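Local coordinates for Spermidine/putrescine ABC transporter, periplasmic binding protein (Treponema pallidum, PDB 2V84) that probably binds polyamines such as spermidine and putrescine in the periplasm, as the solute receptor of an ABC transporter, at residues A[61-66]-A[85-90]; A[75-80]-A[261-266]; A[93-98]-A[121-126]. All coordinates share one frame; numbering follows the deposited sequence.

Overall arrangement
All three contacts lie on the same side of the chain's centre and gather in the lobe built on the parallel sheet 51-57, 26-32, 76-77. Contact 1 sets helix 60-67 beside helix 81-89, and strand 76-77, which runs between them in sequence, is the part of the fold that contact 2 joins to residues 261-266, far along the chain. These two contacts are about 10 Å apart between centres, with Met-63 packed on Val-77. Contact 3 follows contact 1 in the chain and is nested inside the loop closed by contact 2. Its centre lies about 9 Å from the centre of contact 2 and about 15 Å from that of contact 1, and strands 93-94 and 262-263 pair antiparallel.

Contact 1. Residues A[61-66]-A[85-90]; sequences EDMFAK and SIMKRK
Lys-90 N donates to Ile-86 O over 3.2 Å, and this closing helical turn of 85-90 carries both residues, with Met-87 between them in sequence, on the flank that meets Phe-64 of 61-66. Across the interface itself the evidence is of apolar packing. With CG anti to the backbone N (chi1 179°), the Phe-64 ring reaches out to the other helix and is met mainly at its edge. Met-87 CG lies 3.8 Å from Phe-64 CD1, and Lys-90 CD lies 3.8 Å from Phe-64 CZ, both close to the ring plane. The Ile-86 side chain crosses that of Phe-64 at about a right angle, its CG2 branch 4.0 Å from Phe-64 CE1. Met-87 instead slides past the ring in the opposing direction and continues to Met-63, which it meets tip to tip: Met-63 SD is 3.5 Å from Met-87 CE. The bend of Met-63 at chi2 (-84°) turns its thioether toward this partner. Phe-83 and Leu-92 also touch the Phe-64 side chain, while Pro-79 touches Met-63. The axes of the two short segments come no closer than 12.3 Å and are inclined by only 17°, so long side chains must span the gap. Helix 60-67 leads from strand 51-57 to strand 76-77 and helix 81-89 follows 76-77, as in the beta-alpha-beta crossover connections of a periplasmic binding protein lobe.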
ATOM      1  N   GLU A  61       9.108   8.170   1.200  0.50 35.02           N
ATOM      2  CA  GLU A  61       9.992   9.340   1.137  0.50 35.05           C
ATOM      3  C   GLU A  61      11.173   9.110   2.061  0.50 35.22           C
ATOM      4  O   GLU A  61      12.327   9.288   1.673  0.50 35.04           O
ATOM      5  CB  GLU A  61       9.265  10.630   1.541  0.50 35.08           C
ATOM      6  CG  GLU A  61       8.442  11.268   0.435  0.50 34.88           C
ATOM      7  CD  GLU A  61       9.244  11.568  -0.815  0.50 34.44           C
ATOM      8  OE1 GLU A  61      10.471  11.795  -0.715  0.50 33.92           O
ATOM      9  OE2 GLU A  61       8.638  11.574  -1.905  0.50 34.82           O
ATOM     10  N   ASP A  62      10.862   8.692   3.286  1.00 35.60           N
ATOM     11  CA  ASP A  62      11.890   8.437   4.315  1.00 35.75           C
ATOM     12  C   ASP A  62      12.868   7.308   3.923  1.00 35.70           C
ATOM     13  O   ASP A  62      14.085   7.442   4.063  1.00 36.04           O
ATOM     14  CB  ASP A  62      11.200   8.058   5.630  1.00 36.20           C
ATOM     15  CG  ASP A  62      10.639   9.251   6.372  1.00 36.52           C
ATOM     16  OD1 ASP A  62      11.038  10.403   6.073  1.00 38.44           O
ATOM     17  OD2 ASP A  62       9.791   9.034   7.270  1.00 39.23           O
ATOM     18  N   MET A  63      12.311   6.191   3.454  1.00 35.79           N
ATOM     19  CA  MET A  63      13.080   5.084   2.902  1.00 35.69           C
ATOM     20  C   MET A  63      13.988   5.606   1.823  1.00 35.87           C
ATOM     21  O   MET A  63      15.189   5.311   1.823  1.00 36.38           O
ATOM     22  CB  MET A  63      12.142   4.041   2.291  1.00 35.16           C
ATOM     23  CG  MET A  63      12.852   2.946   1.493  1.00 34.96           C
ATOM     24  SD  MET A  63      13.268   3.333  -0.236  1.00 33.87           S
ATOM     25  CE  MET A  63      11.610   3.442  -0.920  1.00 30.76           C
ATOM     26  N   PHE A  64      13.408   6.373   0.897  1.00 36.00           N
ATOM     27  CA  PHE A  64      14.139   6.846  -0.277  1.00 36.35           C
ATOM     28  C   PHE A  64      15.346   7.641   0.174  1.00 36.95           C
ATOM     29  O   PHE A  64      16.432   7.482  -0.380  1.00 36.57           O
ATOM     30  CB  PHE A  64      13.239   7.690  -1.191  1.00 36.25           C
ATOM     31  CG  PHE A  64      13.940   8.231  -2.395  1.00 35.82           C
ATOM     32  CD1 PHE A  64      13.976   7.501  -3.583  1.00 36.05           C
ATOM     33  CD2 PHE A  64      14.600   9.462  -2.341  1.00 37.26           C
ATOM     34  CE1 PHE A  64      14.642   7.990  -4.704  1.00 36.30           C
ATOM     35  CE2 PHE A  64      15.269   9.959  -3.454  1.00 36.63           C
ATOM     36  CZ  PHE A  64      15.298   9.221  -4.638  1.00 37.10           C
ATOM     37  N   ALA A  65      15.137   8.483   1.193  1.00 38.19           N
ATOM     38  CA  ALA A  65      16.180   9.357   1.747  1.00 38.71           C
ATOM     39  C   ALA A  65      17.401   8.610   2.238  1.00 39.39           C
ATOM     40  O   ALA A  65      18.529   9.084   2.083  1.00 39.85           O
ATOM     41  CB  ALA A  65      15.616  10.179   2.872  1.00 38.67           C
ATOM     42  N   LYS A  66      17.189   7.454   2.853  1.00 39.87           N
ATOM     43  CA  LYS A  66      18.311   6.644   3.326  1.00 40.67           C
ATOM     44  C   LYS A  66      19.057   5.990   2.174  1.00 40.98           C
ATOM     45  O   LYS A  66      20.269   5.746   2.263  1.00 41.06           O
ATOM     46  CB  LYS A  66      17.823   5.596   4.316  1.00 40.59           C
ATOM     47  CG  LYS A  66      18.779   5.343   5.462  1.00 41.61           C
ATOM     48  CD  LYS A  66      17.992   5.300   6.748  1.00 41.32           C
ATOM     49  CE  LYS A  66      18.730   4.572   7.841  1.00 41.54           C
ATOM     50  NZ  LYS A  66      17.773   4.202   8.924  1.00 43.34           N
ATOM     51  N   SER A  85       9.912   2.564  -9.930  1.00 28.68           N
ATOM     52  CA  SER A  85      10.171   3.225 -11.208  1.00 30.16           C
ATOM     53  C   SER A  85      11.099   4.441 -11.052  1.00 30.54           C
ATOM     54  O   SER A  85      12.083   4.585 -11.793  1.00 31.04           O
ATOM     55  CB  SER A  85       8.852   3.582 -11.888  1.00 29.43           C
ATOM     56  OG  SER A  85       9.046   4.400 -13.046  1.00 33.23           O
ATOM     57  N   ILE A  86      10.806   5.292 -10.068  1.00 32.12           N
ATOM     58  CA  ILE A  86      11.683   6.426  -9.704  1.00 32.93           C
ATOM     59  C   ILE A  86      13.109   5.966  -9.434  1.00 33.82           C
ATOM     60  O   ILE A  86      14.076   6.553  -9.960  1.00 34.11           O
ATOM     61  CB  ILE A  86      11.155   7.197  -8.431  1.00 33.13           C
ATOM     62  CG1 ILE A  86       9.870   7.967  -8.742  1.00 32.91           C
ATOM     63  CG2 ILE A  86      12.219   8.136  -7.876  1.00 33.95           C
ATOM     64  CD1 ILE A  86       8.990   8.290  -7.506  1.00 32.58           C
ATOM     65  N   MET A  87      13.242   4.916  -8.621  1.00 34.19           N
ATOM     66  CA  MET A  87      14.566   4.448  -8.182  1.00 35.44           C
ATOM     67  C   MET A  87      15.353   3.719  -9.267  1.00 34.65           C
ATOM     68  O   MET A  87      16.588   3.762  -9.263  1.00 35.10           O
ATOM     69  CB  MET A  87      14.463   3.567  -6.942  1.00 34.53           C
ATOM     70  CG  MET A  87      13.981   4.330  -5.714  1.00 36.92           C
ATOM     71  SD  MET A  87      13.436   3.155  -4.481  1.00 38.74           S
ATOM     72  CE  MET A  87      14.844   3.246  -3.399  1.00 39.51           C
ATOM     73  N   LYS A  88      14.647   3.066 -10.188  1.00 34.47           N
ATOM     74  CA  LYS A  88      15.292   2.520 -11.391  1.00 35.22           C
ATOM     75  C   LYS A  88      15.947   3.618 -12.247  1.00 35.59           C
ATOM     76  O   LYS A  88      17.094   3.481 -12.692  1.00 35.32           O
ATOM     77  CB  LYS A  88      14.289   1.714 -12.225  1.00 35.21           C
ATOM     78  CG  LYS A  88      14.265   0.233 -11.897  1.00 34.57           C
ATOM     79  CD  LYS A  88      13.142  -0.478 -12.615  1.00 35.17           C
ATOM     80  CE  LYS A  88      13.505  -0.811 -14.046  1.00 35.19           C
ATOM     81  NZ  LYS A  88      12.560  -1.829 -14.585  1.00 36.84           N
ATOM     82  N   ARG A  89      15.230   4.719 -12.466  1.00 36.28           N
ATOM     83  CA  ARG A  89      15.754   5.790 -13.329  1.00 37.14           C
ATOM     84  C   ARG A  89      16.923   6.546 -12.696  1.00 36.96           C
ATOM     85  O   ARG A  89      17.816   7.051 -13.402  1.00 37.07           O
ATOM     86  CB  ARG A  89      14.649   6.760 -13.720  1.00 38.05           C
ATOM     87  CG  ARG A  89      13.458   6.101 -14.419  1.00 39.64           C
ATOM     88  CD  ARG A  89      12.651   7.146 -15.137  1.00 42.45           C
ATOM     89  NE  ARG A  89      12.217   8.201 -14.231  1.00 42.99           N
ATOM     90  CZ  ARG A  89      10.953   8.405 -13.920  1.00 44.04           C
ATOM     91  NH1 ARG A  89      10.027   7.631 -14.462  1.00 45.57           N
ATOM     92  NH2 ARG A  89      10.606   9.373 -13.077  1.00 44.96           N
ATOM     93  N   LYS A  90      16.905   6.613 -11.369  1.00 36.68           N
ATOM     94  CA  LYS A  90      17.977   7.200 -10.575  1.00 36.11           C
ATOM     95  C   LYS A  90      19.088   6.202 -10.297  1.00 35.31           C
ATOM     96  O   LYS A  90      20.065   6.534  -9.629  1.00 35.52           O
ATOM     97  CB  LYS A  90      17.419   7.729  -9.247  1.00 36.51           C
ATOM     98  CG  LYS A  90      16.628   9.017  -9.363  1.00 38.03           C
ATOM     99  CD  LYS A  90      16.761   9.861  -8.089  1.00 40.05           C
ATOM    100  CE  LYS A  90      16.225  11.271  -8.301  1.00 42.22           C
ATOM    101  NZ  LYS A  90      16.917  12.279  -7.441  1.00 42.03           N
TER

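Contact 2. Residues A[75-80]-A[261-266]; sequences DLVVPS and CIPKGA
Cys-261 and Val-77, two of the three residues most buried here, form one antiparallel hydrogen-bonded pair. Val-77 N donates to Cys-261 O at 3.0 Å (N-H...O 154°), and Cys-261 N returns the bond to Val-77 O at 2.9 Å (158°). Both backbone polar groups of each residue are thereby used. Their side chains pack beside the bridge: Val-77 CG1, flanked by the backbone N and the carbonyl carbon (chi1 66°), approaches Cys-261 CB to 3.8 Å and also touches CG of Pro-263. Cys-261 SG rests on the Pro-79 ring, 3.6 Å from Pro-79 CD.

Asp-75, the third, suggests why the pairing does not go on: its carbonyl faces Pro-263, which has no N-H to offer. Asp-75 O meets Pro-263 CD at 3.2 Å and is buried without a polar partner in the model. The carboxylate is anchored differently: OD1 accepts from Asn-268 N and OD2 from Tyr-28 N, while Asp-75 OD1 also lies 3.7 Å from Ala-266 CB. Ala-266 is brought there by the type II turn from Pro-263, closed by Ala-266 N to Pro-263 O at 3.1 Å. Leu-76 CD2 touches Ile-262 CG1, and helix 269-279 packs on both side chains.

Strand 76-77 ends the parallel sheet of order 51-57, 26-32, 76-77; an antiparallel partner from the returning chain at that edge is characteristic of the type II periplasmic binding protein fold.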
ATOM      1  N   ASP A  75      20.235  -4.607   2.556  1.00 31.05           N
ATOM      2  CA  ASP A  75      20.218  -5.686   1.581  1.00 30.00           C
ATOM      3  C   ASP A  75      18.871  -5.789   0.910  1.00 29.39           C
ATOM      4  O   ASP A  75      18.794  -6.210  -0.225  1.00 29.40           O
ATOM      5  CB  ASP A  75      20.577  -7.005   2.249  1.00 29.97           C
ATOM      6  CG  ASP A  75      21.960  -6.975   2.853  1.00 29.37           C
ATOM      7  OD1 ASP A  75      22.890  -6.588   2.122  1.00 28.59           O
ATOM      8  OD2 ASP A  75      22.113  -7.320   4.042  1.00 29.34           O
ATOM      9  N   LEU A  76      17.813  -5.401   1.622  1.00 28.84           N
ATOM     10  CA  LEU A  76      16.448  -5.438   1.074  1.00 28.22           C
ATOM     11  C   LEU A  76      15.734  -4.168   1.484  1.00 28.17           C
ATOM     12  O   LEU A  76      15.964  -3.660   2.577  1.00 26.85           O
ATOM     13  CB  LEU A  76      15.672  -6.642   1.606  1.00 28.23           C
ATOM     14  CG  LEU A  76      15.938  -7.968   0.906  1.00 29.06           C
ATOM     15  CD1 LEU A  76      15.195  -9.078   1.625  1.00 29.40           C
ATOM     16  CD2 LEU A  76      15.564  -7.903  -0.606  1.00 30.55           C
ATOM     17  N   VAL A  77      14.881  -3.665   0.596  1.00 27.56           N
ATOM     18  CA  VAL A  77      14.003  -2.527   0.891  1.00 27.40           C
ATOM     19  C   VAL A  77      12.672  -2.850   0.221  1.00 27.02           C
ATOM     20  O   VAL A  77      12.625  -3.727  -0.621  1.00 26.08           O
ATOM     21  CB  VAL A  77      14.610  -1.197   0.354  1.00 27.85           C
ATOM     22  CG1 VAL A  77      14.658  -1.209  -1.198  1.00 28.10           C
ATOM     23  CG2 VAL A  77      13.844  -0.017   0.859  1.00 29.32           C
ATOM     24  N   VAL A  78      11.584  -2.192   0.623  1.00 26.20           N
ATOM     25  CA  VAL A  78      10.260  -2.557   0.101  1.00 26.52           C
ATOM     26  C   VAL A  78       9.480  -1.310  -0.409  1.00 27.03           C
ATOM     27  O   VAL A  78       8.588  -0.800   0.284  1.00 26.66           O
ATOM     28  CB  VAL A  78       9.460  -3.369   1.170  1.00 26.71           C
ATOM     29  CG1 VAL A  78       8.056  -3.763   0.665  1.00 23.55           C
ATOM     30  CG2 VAL A  78      10.242  -4.623   1.626  1.00 26.99           C
ATOM     31  N   PRO A  79       9.828  -0.804  -1.616  1.00 25.34           N
ATOM     32  CA  PRO A  79       9.158   0.360  -2.191  1.00 25.19           C
ATOM     33  C   PRO A  79       7.868   0.031  -2.911  1.00 25.59           C
ATOM     34  O   PRO A  79       7.630  -1.138  -3.250  1.00 25.35           O
ATOM     35  CB  PRO A  79      10.216   0.914  -3.180  1.00 24.29           C
ATOM     36  CG  PRO A  79      11.421   0.111  -2.954  1.00 25.19           C
ATOM     37  CD  PRO A  79      10.952  -1.205  -2.465  1.00 26.04           C
ATOM     38  N   SER A  80       7.032   1.054  -3.121  1.00 25.81           N
ATOM     39  CA  SER A  80       5.770   0.918  -3.851  1.00 25.74           C
ATOM     40  C   SER A  80       6.086   1.084  -5.325  1.00 25.71           C
ATOM     41  O   SER A  80       7.197   1.468  -5.670  1.00 25.51           O
ATOM     42  CB  SER A  80       4.784   1.997  -3.408  1.00 25.50           C
ATOM     43  OG  SER A  80       5.393   3.282  -3.450  1.00 26.92           O
ATOM     44  N   CYS A 261      13.211  -4.994  -3.199  1.00 24.82           N
ATOM     45  CA  CYS A 261      14.270  -4.516  -4.073  1.00 25.31           C
ATOM     46  C   CYS A 261      15.587  -4.666  -3.349  1.00 25.47           C
ATOM     47  O   CYS A 261      15.626  -4.655  -2.103  1.00 24.89           O
ATOM     48  CB  CYS A 261      14.045  -3.040  -4.441  1.00 25.86           C
ATOM     49  SG  CYS A 261      12.538  -2.763  -5.352  1.00 26.75           S
ATOM     50  N   ILE A 262      16.670  -4.794  -4.121  1.00 24.57           N
ATOM     51  CA  ILE A 262      17.986  -4.892  -3.509  1.00 25.29           C
ATOM     52  C   ILE A 262      18.695  -3.544  -3.690  1.00 26.86           C
ATOM     53  O   ILE A 262      18.993  -3.156  -4.826  1.00 27.40           O
ATOM     54  CB  ILE A 262      18.808  -6.061  -4.129  1.00 25.72           C
ATOM     55  CG1 ILE A 262      18.201  -7.427  -3.746  1.00 24.32           C
ATOM     56  CG2 ILE A 262      20.291  -5.951  -3.706  1.00 24.95           C
ATOM     57  CD1 ILE A 262      18.834  -8.602  -4.516  1.00 23.88           C
ATOM     58  N   PRO A 263      18.952  -2.809  -2.574  1.00 27.62           N
ATOM     59  CA  PRO A 263      19.581  -1.487  -2.723  1.00 28.41           C
ATOM     60  C   PRO A 263      20.980  -1.556  -3.326  1.00 28.91           C
ATOM     61  O   PRO A 263      21.714  -2.498  -3.046  1.00 29.31           O
ATOM     62  CB  PRO A 263      19.681  -0.977  -1.275  1.00 28.66           C
ATOM     63  CG  PRO A 263      18.602  -1.714  -0.536  1.00 26.96           C
ATOM     64  CD  PRO A 263      18.676  -3.109  -1.158  1.00 27.83           C
ATOM     65  N   LYS A 264      21.348  -0.550  -4.117  1.00 29.66           N
ATOM     66  CA  LYS A 264      22.727  -0.424  -4.596  1.00 30.74           C
ATOM     67  C   LYS A 264      23.688  -0.533  -3.417  1.00 31.05           C
ATOM     68  O   LYS A 264      23.459   0.077  -2.365  1.00 31.76           O
ATOM     69  CB  LYS A 264      22.950   0.891  -5.348  1.00 30.35           C
ATOM     70  CG  LYS A 264      24.398   1.093  -5.785  1.00 31.67           C
ATOM     71  CD  LYS A 264      24.653   2.469  -6.368  1.00 32.12           C
ATOM     72  CE  LYS A 264      26.139   2.705  -6.497  1.00 32.38           C
ATOM     73  NZ  LYS A 264      26.464   3.374  -7.782  1.00 34.40           N
ATOM     74  N   GLY A 265      24.742  -1.326  -3.592  1.00 31.59           N
ATOM     75  CA  GLY A 265      25.752  -1.521  -2.559  1.00 32.06           C
ATOM     76  C   GLY A 265      25.439  -2.569  -1.502  1.00 32.46           C
ATOM     77  O   GLY A 265      26.152  -2.663  -0.498  1.00 32.24           O
ATOM     78  N   ALA A 266      24.383  -3.358  -1.712  1.00 32.35           N
ATOM     79  CA  ALA A 266      24.006  -4.430  -0.780  1.00 32.34           C
ATOM     80  C   ALA A 266      25.174  -5.372  -0.510  1.00 32.94           C
ATOM     81  O   ALA A 266      25.775  -5.902  -1.460  1.00 32.45           O
ATOM     82  CB  ALA A 266      22.811  -5.220  -1.329  1.00 31.60           C
TER

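Contact 3. Residues A[93-98]-A[121-126]; sequences LEKIDL and MEYSVP
Met-121 meets Leu-98 chiefly through its carbonyl oxygen: Leu-98 CD2 lies 3.7 Å from Met-121 O. The next carbonyl does the main polar work. Glu-122 O accepts from Ile-96 N at 2.9 Å in a fairly straight bond (N-H...O 162°), and it also receives a CA-H...O contact from Lys-95 CA at 3.2 Å. The Glu-122 side chain, extended beyond CG, runs side by side with that of Lys-95 and points the same way. Their ends form a rather long salt bridge, Lys-95 NZ to Glu-122 OE2 at 3.5 Å.

Tyr-123 has the largest buried area of the contact. The ring turns its edge to Leu-93 O, which lies near its plane, 3.5 Å from Tyr-123 CE1, while the Lys-95 chain comes in obliquely, its CG near Tyr-123 CZ and its CE near the hydroxyl. Tyr-123 CG lies anti to its own carbonyl carbon (chi1 -73°), which swings the ring back to the other segment although CB points away from it. A water 2.7 Å from Tyr-123 O and 2.8 Å from Glu-94 O can donate to these carbonyls, though other acceptors compete for its protons. Ser-124 puts its backbone N against Ile-96 CD1, and its hydroxyl is bonded to Asp-118, which also accepts from Tyr-123 N. Val-125 closes the walk, its CG2 4.0 Å from Ile-96 CD1 and touching Leu-98, and it also touches Ile-276 of helix 269-279.

The chemistry implies that one direct backbone bond and a water tie residues 93-98 to 121-126, with the buried Ile-96 side chain packed against the Tyr-123 to Val-125 backbone and Val-125 CG2, while the ion pair, whose lysine is solvent-exposed and whose separation is long, probably adds less.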
ATOM      1  N   LEU A  93      19.009   0.821  -7.576  1.00 29.95           N
ATOM      2  CA  LEU A  93      18.653  -0.569  -7.316  1.00 29.17           C
ATOM      3  C   LEU A  93      19.543  -1.523  -8.085  1.00 28.68           C
ATOM      4  O   LEU A  93      20.026  -1.191  -9.179  1.00 29.00           O
ATOM      5  CB  LEU A  93      17.179  -0.821  -7.685  1.00 28.95           C
ATOM      6  CG  LEU A  93      16.149   0.045  -6.946  1.00 29.53           C
ATOM      7  CD1 LEU A  93      14.734  -0.312  -7.384  1.00 29.28           C
ATOM      8  CD2 LEU A  93      16.313  -0.090  -5.432  1.00 28.46           C
ATOM      9  N   GLU A  94      19.754  -2.715  -7.524  1.00 27.64           N
ATOM     10  CA  GLU A  94      20.609  -3.728  -8.180  1.00 26.67           C
ATOM     11  C   GLU A  94      19.757  -4.750  -8.871  1.00 26.10           C
ATOM     12  O   GLU A  94      18.649  -5.018  -8.409  1.00 24.18           O
ATOM     13  CB  GLU A  94      21.496  -4.442  -7.167  1.00 27.50           C
ATOM     14  CG  GLU A  94      22.461  -3.486  -6.503  1.00 27.06           C
ATOM     15  CD  GLU A  94      23.576  -4.173  -5.766  1.00 31.66           C
ATOM     16  OE1 GLU A  94      23.502  -5.396  -5.557  1.00 34.31           O
ATOM     17  OE2 GLU A  94      24.548  -3.482  -5.389  1.00 34.40           O
ATOM     18  N   LYS A  95      20.259  -5.278  -9.988  1.00 24.85           N
ATOM     19  CA  LYS A  95      19.576  -6.387 -10.677  1.00 25.52           C
ATOM     20  C   LYS A  95      19.436  -7.573  -9.735  1.00 25.81           C
ATOM     21  O   LYS A  95      20.333  -7.869  -8.947  1.00 26.79           O
ATOM     22  CB  LYS A  95      20.322  -6.781 -11.974  1.00 24.05           C
ATOM     23  CG  LYS A  95      20.216  -5.709 -13.069  1.00 23.83           C
ATOM     24  CD  LYS A  95      20.791  -6.185 -14.414  1.00 25.30           C
ATOM     25  CE  LYS A  95      20.684  -5.082 -15.485  1.00 23.96           C
ATOM     26  NZ  LYS A  95      21.235  -5.561 -16.779  1.00 29.01           N
ATOM     27  N   ILE A  96      18.302  -8.252  -9.831  1.00 26.48           N
ATOM     28  CA  ILE A  96      18.000  -9.419  -9.026  1.00 26.33           C
ATOM     29  C   ILE A  96      18.266 -10.668  -9.862  1.00 27.19           C
ATOM     30  O   ILE A  96      17.990 -10.689 -11.058  1.00 26.65           O
ATOM     31  CB  ILE A  96      16.522  -9.370  -8.537  1.00 26.23           C
ATOM     32  CG1 ILE A  96      16.367  -8.173  -7.581  1.00 25.14           C
ATOM     33  CG2 ILE A  96      16.128 -10.679  -7.854  1.00 26.08           C
ATOM     34  CD1 ILE A  96      14.952  -7.933  -7.036  1.00 25.37           C
ATOM     35  N   ASP A  97      18.873 -11.674  -9.235  1.00 27.81           N
ATOM     36  CA  ASP A  97      19.148 -12.958  -9.869  1.00 27.89           C
ATOM     37  C   ASP A  97      17.994 -13.890  -9.557  1.00 27.87           C
ATOM     38  O   ASP A  97      17.928 -14.478  -8.471  1.00 27.67           O
ATOM     39  CB  ASP A  97      20.484 -13.539  -9.361  1.00 27.82           C
ATOM     40  CG  ASP A  97      20.796 -14.899  -9.950  1.00 29.43           C
ATOM     41  OD1 ASP A  97      20.074 -15.368 -10.865  1.00 30.78           O
ATOM     42  OD2 ASP A  97      21.769 -15.529  -9.498  1.00 30.96           O
ATOM     43  N   LEU A  98      17.071 -14.011 -10.501  1.00 28.18           N
ATOM     44  CA  LEU A  98      15.847 -14.744 -10.230  1.00 28.88           C
ATOM     45  C   LEU A  98      16.075 -16.248 -10.099  1.00 29.28           C
ATOM     46  O   LEU A  98      15.195 -16.968  -9.611  1.00 28.62           O
ATOM     47  CB  LEU A  98      14.776 -14.448 -11.281  1.00 29.59           C
ATOM     48  CG  LEU A  98      14.224 -13.017 -11.375  1.00 29.16           C
ATOM     49  CD1 LEU A  98      13.222 -12.959 -12.537  1.00 30.02           C
ATOM     50  CD2 LEU A  98      13.608 -12.532 -10.065  1.00 28.12           C
ATOM     51  N   MET A 121      10.687  -8.373 -13.516  1.00 30.29           N
ATOM     52  CA  MET A 121      11.181  -8.438 -12.126  1.00 29.93           C
ATOM     53  C   MET A 121      12.710  -8.369 -12.064  1.00 29.82           C
ATOM     54  O   MET A 121      13.364  -9.074 -11.272  1.00 29.73           O
ATOM     55  CB  MET A 121      10.664  -9.703 -11.445  1.00 30.23           C
ATOM     56  CG  MET A 121       9.117  -9.737 -11.263  1.00 29.05           C
ATOM     57  SD  MET A 121       8.561 -11.236 -10.443  1.00 31.59           S
ATOM     58  CE  MET A 121       8.402 -12.329 -11.846  1.00 33.92           C
ATOM     59  N   GLU A 122      13.273  -7.525 -12.915  1.00 28.71           N
ATOM     60  CA  GLU A 122      14.715  -7.402 -13.016  1.00 27.90           C
ATOM     61  C   GLU A 122      15.316  -6.643 -11.835  1.00 27.06           C
ATOM     62  O   GLU A 122      16.475  -6.840 -11.503  1.00 26.31           O
ATOM     63  CB  GLU A 122      15.084  -6.752 -14.346  1.00 28.43           C
ATOM     64  CG  GLU A 122      16.568  -6.560 -14.535  1.00 30.86           C
ATOM     65  CD  GLU A 122      16.936  -6.164 -15.949  1.00 33.88           C
ATOM     66  OE1 GLU A 122      16.218  -5.339 -16.559  1.00 35.05           O
ATOM     67  OE2 GLU A 122      17.950  -6.683 -16.433  1.00 35.12           O
ATOM     68  N   TYR A 123      14.513  -5.791 -11.195  1.00 25.66           N
ATOM     69  CA  TYR A 123      15.000  -4.930 -10.131  1.00 25.21           C
ATOM     70  C   TYR A 123      14.071  -5.032  -8.943  1.00 24.90           C
ATOM     71  O   TYR A 123      14.287  -4.375  -7.929  1.00 25.34           O
ATOM     72  CB  TYR A 123      15.066  -3.479 -10.589  1.00 24.44           C
ATOM     73  CG  TYR A 123      16.207  -3.183 -11.553  1.00 24.50           C
ATOM     74  CD1 TYR A 123      17.456  -2.833 -11.079  1.00 24.47           C
ATOM     75  CD2 TYR A 123      16.014  -3.245 -12.936  1.00 25.67           C
ATOM     76  CE1 TYR A 123      18.502  -2.549 -11.963  1.00 26.23           C
ATOM     77  CE2 TYR A 123      17.058  -2.977 -13.834  1.00 27.03           C
ATOM     78  CZ  TYR A 123      18.294  -2.625 -13.339  1.00 24.68           C
ATOM     79  OH  TYR A 123      19.339  -2.331 -14.196  1.00 25.84           O
ATOM     80  N   SER A 124      13.012  -5.827  -9.067  1.00 25.17           N
ATOM     81  CA  SER A 124      11.978  -5.859  -8.004  1.00 25.16           C
ATOM     82  C   SER A 124      11.233  -7.173  -8.011  1.00 25.38           C
ATOM     83  O   SER A 124      11.072  -7.771  -9.059  1.00 25.73           O
ATOM     84  CB  SER A 124      10.974  -4.707  -8.191  1.00 25.24           C
ATOM     85  OG  SER A 124      10.184  -4.865  -9.377  1.00 27.52           O
ATOM     86  N   VAL A 125      10.744  -7.608  -6.853  1.00 25.12           N
ATOM     87  CA  VAL A 125       9.867  -8.782  -6.819  1.00 23.89           C
ATOM     88  C   VAL A 125       8.655  -8.416  -5.998  1.00 23.63           C
ATOM     89  O   VAL A 125       8.823  -7.919  -4.920  1.00 22.76           O
ATOM     90  CB  VAL A 125      10.550 -10.000  -6.139  1.00 23.25           C
ATOM     91  CG1 VAL A 125       9.547 -11.184  -6.000  1.00 23.50           C
ATOM     92  CG2 VAL A 125      11.800 -10.455  -6.946  1.00 24.50           C
ATOM     93  N   PRO A 126       7.427  -8.621  -6.512  1.00 23.77           N
ATOM     94  CA  PRO A 126       6.260  -8.212  -5.715  1.00 23.52           C
ATOM     95  C   PRO A 126       6.194  -8.776  -4.301  1.00 23.65           C
ATOM     96  O   PRO A 126       6.466  -9.959  -4.086  1.00 24.09           O
ATOM     97  CB  PRO A 126       5.072  -8.755  -6.528  1.00 23.65           C
ATOM     98  CG  PRO A 126       5.576  -8.742  -7.917  1.00 23.28           C
ATOM     99  CD  PRO A 126       7.031  -9.112  -7.841  1.00 23.17           C
TER
HETATM  100  O   HOH W   1      16.626  -4.233  -6.686  1.00 28.43           O